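UPF0255 protein frsA (Vibrio vulnificus, PDB 4I4C) probably hydrolyses carboxylic esters to an alcohol and a carboxylate, as a serine esterase of the alpha/beta-hydrolase clan. Local coordinates at residues G106-H109 with Q110-A113; P298-D301 with I302-P306; W341-V345 with Q346-S350. All coordinates share one frame; numbering follows the deposited sequence.

In the fold
Interaction 1 comes first along the chain, on helix 98-114, and stands apart: its centre is about 41 Å from that of interaction 2 and 45 Å from that of interaction 3, on the opposite side of the chain's centre. Interactions 2 and 3, with centres about 11 Å apart, are neighbours. Residues 298-306 lie in the loop after strand 291-295 and residues 341-350 in the loop before strand 358-363, strands adjacent and parallel in the main mixed sheet. The loops are joined by H300 ND1 to S342 OG at 2.7 Å and by L343 N to I299 O at 3.0 Å, and W341 packs on F303, tying one loop to the other near the bound hexanoic acid.

Interaction 1: residues G106-H109 with Q110-A113; sequences GMEH and QKRA
E108 and R112, one helical turn apart, meet through chain carbon as much as through charge. The closest approach of the two side chains is from R112 NH1 to E108 CG, 3.3 Å, so the guanidinium lies against the methylene of the glutamate. The carboxylate atom OE2 sits over one face of the guanidinium, offset toward its rim, and is 3.8 Å from NH2. The two flat groups stand 79° apart, and no N-H points at the oxygen: this is a long salt bridge of charges alone, without a directed hydrogen bond. In E108, CG is anti to the backbone N (chi1 -172°) and the chain then bends at chi2 (71°), which together bring CG and OE2 to the guanidinium at the end of R112. That arginine runs extended from CG to NE, with its CG 3.3 Å from E108 O.

Behind them the backbone repeats one pattern. R112 N gives an almost straight hydrogen bond of 3.0 Å to E108 O, flanked by Q110 N to G106 O at 2.9 Å, K111 N to M107 O at 2.8 Å and A113 N to H109 O at 2.9 Å. K111 lays its CB and CG along M107 O, then bends twice near its end; its NZ stays 5.5 Å from E108 OE1, an attraction at a distance at most.

The other side of the turn faces the protein. H109 packs on S127, A128 and C131 of helix 121-136, and its NE2 makes a weak hydrogen bond to E66. Q110 extends its chain to that same helix, where its OE1 is hydrogen-bonded to Y132 OH. The arrangement is an i to i+4 glutamate-arginine pair on the solvent side of an alpha-helix whose other side packs on helix 121-136.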
ATOM      1  N   GLY A 106     -10.158 -11.675 -11.576  1.00 17.19           N
ATOM      2  CA  GLY A 106     -11.144 -10.707 -11.114  1.00 17.54           C
ATOM      3  C   GLY A 106     -12.534 -10.914 -11.715  1.00 27.44           C
ATOM      4  O   GLY A 106     -13.553 -10.894 -11.016  1.00 20.93           O
ATOM      5  N   MET A 107     -12.588 -11.138 -13.021  1.00 22.28           N
ATOM      6  CA  MET A 107     -13.883 -11.257 -13.685  1.00 20.81           C
ATOM      7  C   MET A 107     -14.606 -12.543 -13.296  1.00 25.44           C
ATOM      8  O   MET A 107     -15.833 -12.601 -13.329  1.00 29.91           O
ATOM      9  CB  MET A 107     -13.721 -11.122 -15.190  1.00 23.78           C
ATOM     10  CG  MET A 107     -13.289  -9.726 -15.619  1.00 23.62           C
ATOM     11  SD  MET A 107     -12.916  -9.642 -17.396  1.00 52.27           S
ATOM     12  CE  MET A 107     -12.897  -7.865 -17.661  1.00 57.23           C
ATOM     13  N   GLU A 108     -13.839 -13.553 -12.895  1.00 26.47           N
ATOM     14  CA  GLU A 108     -14.375 -14.837 -12.464  1.00 27.50           C
ATOM     15  C   GLU A 108     -15.023 -14.715 -11.088  1.00 29.21           C
ATOM     16  O   GLU A 108     -16.071 -15.328 -10.807  1.00 24.29           O
ATOM     17  CB  GLU A 108     -13.260 -15.893 -12.422  1.00 25.91           C
ATOM     18  CG  GLU A 108     -13.753 -17.305 -12.170  1.00 28.72           C
ATOM     19  CD  GLU A 108     -14.504 -17.898 -13.367  1.00 33.67           C
ATOM     20  OE1 GLU A 108     -14.526 -17.274 -14.457  1.00 31.46           O
ATOM     21  OE2 GLU A 108     -15.084 -18.989 -13.205  1.00 44.53           O
ATOM     22  N   HIS A 109     -14.385 -13.938 -10.218  1.00 23.89           N
ATOM     23  CA  HIS A 109     -15.000 -13.579  -8.950  1.00 21.03           C
ATOM     24  C   HIS A 109     -16.244 -12.731  -9.191  1.00 23.92           C
ATOM     25  O   HIS A 109     -17.277 -12.951  -8.567  1.00 25.84           O
ATOM     26  CB  HIS A 109     -14.020 -12.823  -8.055  1.00 19.70           C
ATOM     27  CG  HIS A 109     -13.010 -13.707  -7.404  1.00 28.96           C
ATOM     28  ND1 HIS A 109     -13.361 -14.706  -6.527  1.00 25.38           N
ATOM     29  CD2 HIS A 109     -11.661 -13.755  -7.512  1.00 32.77           C
ATOM     30  CE1 HIS A 109     -12.272 -15.330  -6.114  1.00 30.81           C
ATOM     31  NE2 HIS A 109     -11.227 -14.775  -6.700  1.00 30.11           N
ATOM     32  N   GLN A 110     -16.140 -11.757 -10.090  1.00 21.79           N
ATOM     33  CA  GLN A 110     -17.272 -10.874 -10.355  1.00 31.33           C
ATOM     34  C   GLN A 110     -18.439 -11.647 -10.998  1.00 44.63           C
ATOM     35  O   GLN A 110     -19.593 -11.239 -10.855  1.00 50.32           O
ATOM     36  CB  GLN A 110     -16.842  -9.670 -11.203  1.00 36.19           C
ATOM     37  CG  GLN A 110     -17.799  -8.488 -11.143  1.00 43.44           C
ATOM     38  CD  GLN A 110     -17.138  -7.170 -11.518  1.00 45.41           C
ATOM     39  OE1 GLN A 110     -16.025  -7.140 -12.048  1.00 39.07           O
ATOM     40  NE2 GLN A 110     -17.825  -6.070 -11.241  1.00 51.66           N
ATOM     41  N   LYS A 111     -18.133 -12.758 -11.685  1.00 42.59           N
ATOM     42  CA  LYS A 111     -19.156 -13.688 -12.198  1.00 37.91           C
ATOM     43  C   LYS A 111     -19.813 -14.501 -11.081  1.00 33.35           C
ATOM     44  O   LYS A 111     -21.037 -14.554 -10.988  1.00 35.06           O
ATOM     45  CB  LYS A 111     -18.579 -14.661 -13.239  1.00 42.90           C
ATOM     46  CG  LYS A 111     -18.607 -14.150 -14.675  1.00 52.52           C
ATOM     47  CD  LYS A 111     -18.549 -15.302 -15.695  1.00 52.86           C
ATOM     48  CE  LYS A 111     -17.458 -15.089 -16.746  1.00 52.41           C
ATOM     49  NZ  LYS A 111     -17.582 -13.780 -17.445  1.00 52.59           N
ATOM     50  N   ARG A 112     -19.007 -15.148 -10.243  1.00 26.84           N
ATOM     51  CA  ARG A 112     -19.552 -15.885  -9.105  1.00 46.62           C
ATOM     52  C   ARG A 112     -20.382 -14.975  -8.189  1.00 50.10           C
ATOM     53  O   ARG A 112     -21.318 -15.436  -7.532  1.00 48.75           O
ATOM     54  CB  ARG A 112     -18.442 -16.558  -8.293  1.00 45.59           C
ATOM     55  CG  ARG A 112     -17.645 -17.616  -9.036  1.00 43.05           C
ATOM     56  CD  ARG A 112     -16.792 -18.427  -8.071  1.00 44.58           C
ATOM     57  NE  ARG A 112     -16.005 -19.456  -8.747  1.00 49.19           N
ATOM     58  CZ  ARG A 112     -14.762 -19.277  -9.184  1.00 51.47           C
ATOM     59  NH1 ARG A 112     -14.164 -18.104  -9.017  1.00 54.27           N
ATOM     60  NH2 ARG A 112     -14.116 -20.271  -9.786  1.00 51.39           N
ATOM     61  N   ALA A 113     -20.034 -13.688  -8.155  1.00 46.49           N
ATOM     62  CA  ALA A 113     -20.731 -12.716  -7.307  1.00 43.90           C
ATOM     63  C   ALA A 113     -22.214 -12.560  -7.672  1.00 46.26           C
ATOM     64  O   ALA A 113     -23.064 -12.373  -6.798  1.00 46.12           O
ATOM     65  CB  ALA A 113     -20.022 -11.356  -7.357  1.00 36.02           C
TER

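Interaction 2: residues P298-D301 with I302-P306; sequences PIHD and IFASP
The F303 ring carries P298 over one face: CB of the proline stands 4.2 Å from the ring centroid, a CH-pi contact offset toward the rim, while P298 CG comes to 3.7 Å from F303 CZ. P298 O, hydrogen-bonded to N276 ND2, also approaches the ring, 3.1 Å from F303 CE2. W341 meets the same phenyl ring edge-to-face, and the F273 ring adjoins it with its plane steeply turned. The imidazole of H300 is met obliquely by the methyl of A304. Although the CB of H300 points away from 302-306, its CG lies anti to the backbone N (chi1 165°), and the ring so placed brings CE1 back to 3.5 Å from A304 CB. P298 CB also touches I302 CG2, at 3.7 Å, so the proline bears on two side chains of the next segment.

The backbone here folds into a type I beta turn from I302 to S305, closed by S305 N to I302 O, in the loop that leads from strand 291-295 of the alpha/beta-hydrolase sheet into helix 306-309. A304 N serves two carbonyls, H300 O at 3.0 Å, nearly along the C=O axis, and D301 O in a weak bond. S305 occupies the N-cap position of that helix, yet its hydroxyl makes no capping bond. It turns back and donates to D301 O at 2.7 Å, arriving from above the carbonyl plane. D373 OD2 accepts from H300 N and OD1 from D301 N. The F303 side chain lies about 4 Å from the bound hexanoic acid.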
ATOM      1  N   PRO A 298       9.916   2.370   5.901  1.00 19.27           N
ATOM      2  CA  PRO A 298      11.269   2.864   5.593  1.00 19.88           C
ATOM      3  C   PRO A 298      11.535   4.171   6.328  1.00 20.86           C
ATOM      4  O   PRO A 298      11.516   5.243   5.708  1.00 20.33           O
ATOM      5  CB  PRO A 298      11.212   3.121   4.080  1.00 14.85           C
ATOM      6  CG  PRO A 298       9.773   3.444   3.815  1.00 23.40           C
ATOM      7  CD  PRO A 298       8.968   2.614   4.799  1.00 23.47           C
ATOM      8  N   ILE A 299      11.777   4.081   7.633  1.00 31.99           N
ATOM      9  CA  ILE A 299      11.921   5.261   8.490  1.00 25.89           C
ATOM     10  C   ILE A 299      13.117   6.129   8.128  1.00 22.40           C
ATOM     11  O   ILE A 299      13.019   7.357   8.087  1.00 21.32           O
ATOM     12  CB  ILE A 299      12.041   4.864   9.971  1.00 21.21           C
ATOM     13  CG1 ILE A 299      10.750   4.218  10.476  1.00 22.58           C
ATOM     14  CG2 ILE A 299      12.406   6.069  10.833  1.00 25.65           C
ATOM     15  CD1 ILE A 299       9.492   4.971  10.117  1.00 23.90           C
ATOM     16  N   HIS A 300      14.253   5.493   7.880  1.00 20.50           N
ATOM     17  CA  HIS A 300      15.483   6.237   7.678  1.00 21.12           C
ATOM     18  C   HIS A 300      16.516   5.522   6.817  1.00 28.97           C
ATOM     19  O   HIS A 300      17.011   6.092   5.836  1.00 20.60           O
ATOM     20  CB  HIS A 300      16.136   6.585   9.022  1.00 23.77           C
ATOM     21  CG  HIS A 300      17.567   7.029   8.900  1.00 27.83           C
ATOM     22  ND1 HIS A 300      17.926   8.261   8.391  1.00 30.67           N
ATOM     23  CD2 HIS A 300      18.725   6.401   9.218  1.00 27.07           C
ATOM     24  CE1 HIS A 300      19.244   8.373   8.406  1.00 27.74           C
ATOM     25  NE2 HIS A 300      19.752   7.259   8.906  1.00 27.89           N
ATOM     26  N   ASP A 301      16.853   4.289   7.198  1.00 24.99           N
ATOM     27  CA  ASP A 301      18.067   3.644   6.691  1.00 29.71           C
ATOM     28  C   ASP A 301      18.173   3.599   5.165  1.00 28.76           C
ATOM     29  O   ASP A 301      19.147   4.088   4.601  1.00 31.90           O
ATOM     30  CB  ASP A 301      18.251   2.240   7.278  1.00 33.92           C
ATOM     31  CG  ASP A 301      19.634   1.684   7.009  1.00 39.22           C
ATOM     32  OD1 ASP A 301      20.577   2.050   7.742  1.00 44.27           O
ATOM     33  OD2 ASP A 301      19.783   0.895   6.056  1.00 44.98           O
ATOM     34  N   ILE A 302      17.172   3.022   4.505  1.00 33.14           N
ATOM     35  CA  ILE A 302      17.212   2.894   3.051  1.00 31.60           C
ATOM     36  C   ILE A 302      17.225   4.263   2.356  1.00 33.18           C
ATOM     37  O   ILE A 302      17.971   4.467   1.398  1.00 30.81           O
ATOM     38  CB  ILE A 302      16.073   1.983   2.501  1.00 25.01           C
ATOM     39  CG1 ILE A 302      16.110   1.926   0.977  1.00 31.51           C
ATOM     40  CG2 ILE A 302      14.705   2.459   2.947  1.00 25.35           C
ATOM     41  CD1 ILE A 302      17.286   1.152   0.429  1.00 38.03           C
ATOM     42  N   PHE A 303      16.417   5.198   2.853  1.00 28.28           N
ATOM     43  CA  PHE A 303      16.309   6.518   2.235  1.00 31.23           C
ATOM     44  C   PHE A 303      17.635   7.263   2.270  1.00 32.91           C
ATOM     45  O   PHE A 303      17.959   8.044   1.371  1.00 38.43           O
ATOM     46  CB  PHE A 303      15.227   7.344   2.933  1.00 31.08           C
ATOM     47  CG  PHE A 303      13.834   6.945   2.553  1.00 32.57           C
ATOM     48  CD1 PHE A 303      13.595   6.267   1.370  1.00 27.52           C
ATOM     49  CD2 PHE A 303      12.767   7.238   3.374  1.00 34.19           C
ATOM     50  CE1 PHE A 303      12.324   5.900   1.018  1.00 31.07           C
ATOM     51  CE2 PHE A 303      11.477   6.867   3.014  1.00 32.83           C
ATOM     52  CZ  PHE A 303      11.262   6.197   1.837  1.00 25.23           C
ATOM     53  N   ALA A 304      18.405   6.986   3.309  1.00 29.90           N
ATOM     54  CA  ALA A 304      19.660   7.671   3.544  1.00 34.08           C
ATOM     55  C   ALA A 304      20.839   6.911   2.949  1.00 31.93           C
ATOM     56  O   ALA A 304      21.987   7.287   3.173  1.00 31.85           O
ATOM     57  CB  ALA A 304      19.863   7.871   5.048  1.00 34.01           C
ATOM     58  N   SER A 305      20.561   5.843   2.205  1.00 32.26           N
ATOM     59  CA  SER A 305      21.626   5.035   1.594  1.00 33.47           C
ATOM     60  C   SER A 305      21.559   5.048   0.061  1.00 37.30           C
ATOM     61  O   SER A 305      20.969   4.140  -0.531  1.00 36.38           O
ATOM     62  CB  SER A 305      21.552   3.580   2.083  1.00 32.96           C
ATOM     63  OG  SER A 305      21.563   3.491   3.502  1.00 38.71           O
ATOM     64  N   PRO A 306      22.181   6.058  -0.587  1.00 39.32           N
ATOM     65  CA  PRO A 306      22.124   6.193  -2.052  1.00 37.85           C
ATOM     66  C   PRO A 306      22.675   4.967  -2.772  1.00 34.55           C
ATOM     67  O   PRO A 306      22.150   4.556  -3.822  1.00 25.09           O
ATOM     68  CB  PRO A 306      23.023   7.405  -2.329  1.00 34.90           C
ATOM     69  CG  PRO A 306      23.002   8.176  -1.062  1.00 38.49           C
ATOM     70  CD  PRO A 306      22.963   7.145   0.025  1.00 41.24           C
TER

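Interaction 3: residues W341-V345 with Q346-S350; sequences WSLKV and QGFLS
S342 to F348 make a turn of helix-like backbone, a type I turn from K344 to G347, opened by an ST motif and finished by a Schellman motif, in the loop between helix 331-337 and strand 358-363. At its N-terminal end, S342 OG, which also pairs with H300 ND1, accepts an almost straight bond of 2.9 Å from V345 N and a weak one from K344 N, while S342 O receives Q346 N at 3.0 Å. At its C-terminal end, F348 N bonds to L343 O at 2.9 Å and G347 N to K344 O at 3.0 Å, the crossed pair of the Schellman motif. G347 has positive phi (102°), where a side chain would press on the carbonyl O of Q346; a glycine avoids this.

The apolar contact expected across such a turn is present: L343 CD2 reaches F348 CD2 at 4.1 Å, and L343 O lies at the edge of the phenyl ring, in its plane. L349 adds CD1, 4.0 Å from L343 CB. In Q346, CG, beside the backbone N (chi1 -58°), passes S342 O at 3.0 Å; beyond it the chain is extended, ending with NE2 bonded to A340 O and OE1 to R280 NE.

One water donates to K344 O at 2.8 Å and meets S350 OG. K344 O is thus gripped by both G347 N and the water, which also takes the N-H of L349.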
ATOM      1  N   TRP A 341      13.466  12.085   2.671  1.00 29.46           N
ATOM      2  CA  TRP A 341      12.257  11.416   3.148  1.00 30.17           C
ATOM      3  C   TRP A 341      12.457  10.724   4.482  1.00 29.58           C
ATOM      4  O   TRP A 341      11.484  10.326   5.129  1.00 30.46           O
ATOM      5  CB  TRP A 341      11.756  10.385   2.125  1.00 29.76           C
ATOM      6  CG  TRP A 341      11.229  10.971   0.857  1.00 30.39           C
ATOM      7  CD1 TRP A 341      10.952  12.285   0.602  1.00 35.11           C
ATOM      8  CD2 TRP A 341      10.908  10.256  -0.332  1.00 39.67           C
ATOM      9  NE1 TRP A 341      10.485  12.430  -0.677  1.00 39.35           N
ATOM     10  CE2 TRP A 341      10.448  11.197  -1.272  1.00 45.06           C
ATOM     11  CE3 TRP A 341      10.969   8.906  -0.696  1.00 42.62           C
ATOM     12  CZ2 TRP A 341      10.051  10.832  -2.554  1.00 46.84           C
ATOM     13  CZ3 TRP A 341      10.572   8.547  -1.967  1.00 43.61           C
ATOM     14  CH2 TRP A 341      10.120   9.506  -2.881  1.00 43.65           C
ATOM     15  N   SER A 342      13.715  10.551   4.871  1.00 26.75           N
ATOM     16  CA  SER A 342      14.052  10.044   6.195  1.00 24.86           C
ATOM     17  C   SER A 342      13.504  10.953   7.292  1.00 23.95           C
ATOM     18  O   SER A 342      13.660  12.169   7.231  1.00 30.44           O
ATOM     19  CB  SER A 342      15.571   9.924   6.341  1.00 22.54           C
ATOM     20  OG  SER A 342      15.977   9.984   7.707  1.00 32.51           O
ATOM     21  N   LEU A 343      12.884  10.347   8.296  1.00 26.91           N
ATOM     22  CA  LEU A 343      12.291  11.078   9.408  1.00 34.34           C
ATOM     23  C   LEU A 343      13.362  11.539  10.398  1.00 29.00           C
ATOM     24  O   LEU A 343      13.101  12.360  11.267  1.00 25.93           O
ATOM     25  CB  LEU A 343      11.246  10.222  10.127  1.00 34.34           C
ATOM     26  CG  LEU A 343       9.938   9.916   9.397  1.00 33.44           C
ATOM     27  CD1 LEU A 343       9.053   9.020  10.265  1.00 32.62           C
ATOM     28  CD2 LEU A 343       9.211  11.193   9.041  1.00 30.07           C
ATOM     29  N   LYS A 344      14.560  10.984  10.255  1.00 26.70           N
ATOM     30  CA  LYS A 344      15.726  11.450  10.981  1.00 33.98           C
ATOM     31  C   LYS A 344      16.279  12.691  10.275  1.00 33.66           C
ATOM     32  O   LYS A 344      16.551  13.709  10.916  1.00 31.82           O
ATOM     33  CB  LYS A 344      16.793  10.351  11.039  1.00 29.91           C
ATOM     34  CG  LYS A 344      17.933  10.618  12.001  1.00 39.16           C
ATOM     35  CD  LYS A 344      19.116   9.724  11.682  1.00 40.51           C
ATOM     36  CE  LYS A 344      19.683   9.095  12.942  1.00 43.27           C
ATOM     37  NZ  LYS A 344      20.143  10.121  13.908  1.00 44.99           N
ATOM     38  N   VAL A 345      16.432  12.608   8.954  1.00 22.96           N
ATOM     39  CA  VAL A 345      16.872  13.751   8.159  1.00 26.40           C
ATOM     40  C   VAL A 345      15.924  14.956   8.284  1.00 33.21           C
ATOM     41  O   VAL A 345      16.355  16.116   8.236  1.00 35.36           O
ATOM     42  CB  VAL A 345      17.119  13.353   6.696  1.00 31.47           C
ATOM     43  CG1 VAL A 345      17.476  14.572   5.847  1.00 32.59           C
ATOM     44  CG2 VAL A 345      18.231  12.318   6.642  1.00 28.57           C
ATOM     45  N   GLN A 346      14.645  14.680   8.505  1.00 33.84           N
ATOM     46  CA  GLN A 346      13.663  15.743   8.699  1.00 35.90           C
ATOM     47  C   GLN A 346      13.629  16.313  10.132  1.00 33.49           C
ATOM     48  O   GLN A 346      13.048  17.370  10.364  1.00 39.75           O
ATOM     49  CB  GLN A 346      12.278  15.269   8.273  1.00 28.52           C
ATOM     50  CG  GLN A 346      12.214  14.819   6.830  1.00 30.37           C
ATOM     51  CD  GLN A 346      10.805  14.486   6.406  1.00 35.53           C
ATOM     52  OE1 GLN A 346       9.852  14.862   7.081  1.00 32.65           O
ATOM     53  NE2 GLN A 346      10.662  13.775   5.289  1.00 37.28           N
ATOM     54  N   GLY A 347      14.247  15.608  11.076  1.00 27.17           N
ATOM     55  CA  GLY A 347      14.444  16.115  12.432  1.00 24.99           C
ATOM     56  C   GLY A 347      13.493  15.573  13.486  1.00 30.11           C
ATOM     57  O   GLY A 347      13.478  16.031  14.635  1.00 25.47           O
ATOM     58  N   PHE A 348      12.701  14.576  13.106  1.00 33.09           N
ATOM     59  CA  PHE A 348      11.675  14.037  13.991  1.00 32.65           C
ATOM     60  C   PHE A 348      12.200  13.000  14.972  1.00 32.18           C
ATOM     61  O   PHE A 348      11.472  12.547  15.858  1.00 35.06           O
ATOM     62  CB  PHE A 348      10.543  13.413  13.161  1.00 36.15           C
ATOM     63  CG  PHE A 348       9.678  14.419  12.461  1.00 29.42           C
ATOM     64  CD1 PHE A 348       8.663  15.071  13.147  1.00 37.45           C
ATOM     65  CD2 PHE A 348       9.879  14.716  11.128  1.00 30.60           C
ATOM     66  CE1 PHE A 348       7.861  15.999  12.508  1.00 39.14           C
ATOM     67  CE2 PHE A 348       9.085  15.642  10.486  1.00 32.35           C
ATOM     68  CZ  PHE A 348       8.072  16.284  11.179  1.00 30.18           C
ATOM     69  N   LEU A 349      13.453  12.599  14.804  1.00 32.06           N
ATOM     70  CA  LEU A 349      13.975  11.472  15.576  1.00 29.98           C
ATOM     71  C   LEU A 349      15.268  11.814  16.316  1.00 38.87           C
ATOM     72  O   LEU A 349      16.191  10.996  16.381  1.00 40.90           O
ATOM     73  CB  LEU A 349      14.188  10.258  14.668  1.00 26.20           C
ATOM     74  CG  LEU A 349      12.921   9.678  14.033  1.00 31.39           C
ATOM     75  CD1 LEU A 349      13.287   8.512  13.132  1.00 24.61           C
ATOM     76  CD2 LEU A 349      11.910   9.246  15.111  1.00 37.38           C
ATOM     77  N   SER A 350      15.312  13.013  16.893  1.00 38.14           N
ATOM     78  CA  SER A 350      16.529  13.522  17.525  1.00 38.04           C
ATOM     79  C   SER A 350      16.381  13.827  19.013  1.00 38.10           C
ATOM     80  O   SER A 350      17.226  13.435  19.814  1.00 41.33           O
ATOM     81  CB  SER A 350      17.001  14.779  16.806  1.00 39.43           C
ATOM     82  OG  SER A 350      17.424  14.490  15.496  1.00 37.32           O
TER
HETATM   83  O   HOH W   1      16.004  13.296  13.664  1.00 39.25           O